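Local atomic coordinates of putative membrane anchored protein (Corynebacterium diphtheriae, PDB entry 3LSO), a protein that is of unknown function but is probably held at the membrane of Corynebacterium diphtheriae and carries an N-terminal domain related to the E-set beta-sandwiches. Residues V231-A236 with S259-A264. Numbering follows the deposited sequence.
Sequences VNHIAA and SKTITA
At the tight turn V231-I234, a side-chain amide supplies the carbonyl that completes the pairing with strand 258-267. V231 forms the last bridge, a non-hydrogen-bonded antiparallel pair with I262, and the two side chains lie side by side on one face, CG2 of V231 4.1 Å from CD1 of I262. The next residue, N232, grips T261 from both ends: its backbone N donates to T261 O at 2.8 Å, somewhat bent, and its side chain answers the T261 N-H. From CB, CG swings anti to the carbonyl carbon (chi1 -82°), which turns the amide toward the backbone of the neighbouring strand; OD1 then accepts from T261 N at 2.9 Å, nearly along its own C=O axis and almost straight (169°), and also lies beside CA of K260. OD1 thus stands in for a backbone carbonyl. Further along, toward T263, a water accepts from H233 N and donates to T261 O and to T263 OG1, so T261 O receives two hydrogen bonds. The imidazole of H233 crosses T263 obliquely, OG1 of T263 lying near the ring plane 3.7 Å from CD2; E279 on the adjoining strand bonds both side chains. The turn is of type I', N232 and H233 forming the two-residue loop of beta-hairpin 226-231/234-241 at the edge of a five-stranded mixed sheet, and the N232 amide ties it to strand 258-267.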
loop_
_atom_site.group_PDB
_atom_site.type_symbol
_atom_site.label_atom_id
_atom_site.label_comp_id
_atom_site.label_asym_id
_atom_site.label_seq_id
_atom_site.Cartn_x
_atom_site.Cartn_y
_atom_site.Cartn_z
ATOM N N VAL B 231 1.289 -19.592 -5.648
ATOM C CA VAL B 231 2.638 -19.262 -6.047
ATOM C C VAL B 231 2.572 -19.247 -7.556
ATOM O O VAL B 231 2.030 -20.175 -8.162
ATOM C CB VAL B 231 3.673 -20.294 -5.554
ATOM C CG1 VAL B 231 5.029 -19.943 -6.081
ATOM C CG2 VAL B 231 3.730 -20.315 -4.053
ATOM N N ASN B 232 3.083 -18.177 -8.150
ATOM C CA ASN B 232 3.023 -18.005 -9.584
ATOM C C ASN B 232 1.706 -18.449 -10.184
ATOM O O ASN B 232 1.658 -19.210 -11.158
ATOM C CB ASN B 232 4.225 -18.663 -10.252
ATOM C CG ASN B 232 5.478 -17.774 -10.214
ATOM O OD1 ASN B 232 5.537 -16.746 -9.524
ATOM N ND2 ASN B 232 6.475 -18.166 -10.967
ATOM N N HIS B 233 0.640 -17.950 -9.563
ATOM C CA HIS B 233 -0.764 -18.145 -9.971
ATOM C C HIS B 233 -1.307 -19.583 -9.981
ATOM O O HIS B 233 -2.299 -19.892 -10.668
ATOM C CB HIS B 233 -1.084 -17.397 -11.276
ATOM C CG HIS B 233 -1.067 -15.901 -11.134
ATOM N ND1 HIS B 233 -1.213 -15.048 -12.209
ATOM C CD2 HIS B 233 -0.904 -15.110 -10.046
ATOM C CE1 HIS B 233 -1.157 -13.798 -11.789
ATOM N NE2 HIS B 233 -0.972 -13.809 -10.480
ATOM N N ILE B 234 -0.692 -20.442 -9.176
ATOM C CA ILE B 234 -1.153 -21.827 -9.032
ATOM C C ILE B 234 -1.362 -22.183 -7.546
ATOM O O ILE B 234 -0.509 -21.913 -6.708
ATOM C CB ILE B 234 -0.183 -22.793 -9.780
ATOM C CG1 ILE B 234 -0.441 -22.702 -11.295
ATOM C CG2 ILE B 234 -0.328 -24.224 -9.280
ATOM C CD1 ILE B 234 0.831 -22.733 -12.176
ATOM N N ALA B 235 -2.506 -22.773 -7.230
ATOM C CA ALA B 235 -2.885 -23.069 -5.846
ATOM C C ALA B 235 -1.786 -23.781 -5.065
ATOM O O ALA B 235 -1.398 -24.901 -5.390
ATOM C CB ALA B 235 -4.169 -23.884 -5.814
ATOM N N ALA B 236 -1.293 -23.133 -4.022
ATOM C CA ALA B 236 -0.264 -23.737 -3.197
ATOM C C ALA B 236 -0.882 -24.457 -2.020
ATOM O O ALA B 236 -1.135 -23.854 -0.986
ATOM C CB ALA B 236 0.742 -22.685 -2.730
ATOM N N SER B 259 11.690 -14.077 -9.511
ATOM C CA SER B 259 10.659 -13.287 -8.847
ATOM C C SER B 259 9.456 -14.177 -8.746
ATOM O O SER B 259 8.878 -14.563 -9.759
ATOM C CB SER B 259 10.293 -12.046 -9.635
ATOM O OG SER B 259 11.364 -11.136 -9.613
ATOM N N LYS B 260 9.097 -14.521 -7.524
ATOM C CA LYS B 260 7.946 -15.348 -7.279
ATOM C C LYS B 260 6.763 -14.473 -6.889
ATOM O O LYS B 260 6.912 -13.527 -6.119
ATOM C CB LYS B 260 8.283 -16.359 -6.199
ATOM C CG LYS B 260 9.569 -17.133 -6.527
ATOM C CD LYS B 260 9.308 -18.289 -7.479
ATOM C CE LYS B 260 10.586 -18.943 -7.901
ATOM N NZ LYS B 260 10.368 -19.861 -9.063
ATOM N N THR B 261 5.594 -14.758 -7.460
ATOM C CA THR B 261 4.386 -13.984 -7.201
ATOM C C THR B 261 3.528 -14.753 -6.218
ATOM O O THR B 261 3.080 -15.860 -6.501
ATOM C CB THR B 261 3.599 -13.762 -8.483
ATOM O OG1 THR B 261 4.347 -12.914 -9.364
ATOM C CG2 THR B 261 2.345 -13.064 -8.184
ATOM N N ILE B 262 3.332 -14.175 -5.045
ATOM C CA ILE B 262 2.503 -14.791 -4.038
ATOM C C ILE B 262 1.163 -14.094 -4.061
ATOM O O ILE B 262 1.085 -12.850 -4.091
ATOM C CB ILE B 262 3.127 -14.674 -2.640
ATOM C CG1 ILE B 262 4.607 -15.083 -2.668
ATOM C CG2 ILE B 262 2.355 -15.502 -1.624
ATOM C CD1 ILE B 262 4.862 -16.511 -3.181
ATOM N N THR B 263 0.105 -14.904 -4.072
ATOM C CA THR B 263 -1.248 -14.383 -4.059
ATOM C C THR B 263 -1.991 -15.032 -2.913
ATOM O O THR B 263 -1.831 -16.243 -2.669
ATOM C CB THR B 263 -1.946 -14.624 -5.399
ATOM O OG1 THR B 263 -1.137 -14.071 -6.453
ATOM C CG2 THR B 263 -3.305 -13.944 -5.418
ATOM N N ALA B 264 -2.753 -14.218 -2.182
ATOM C CA ALA B 264 -3.603 -14.690 -1.090
ATOM C C ALA B 264 -5.030 -14.360 -1.453
ATOM O O ALA B 264 -5.320 -13.240 -1.921
ATOM C CB ALA B 264 -3.234 -14.017 0.216
HETATM O O HOH W 1 0.484 -16.374 -7.272
#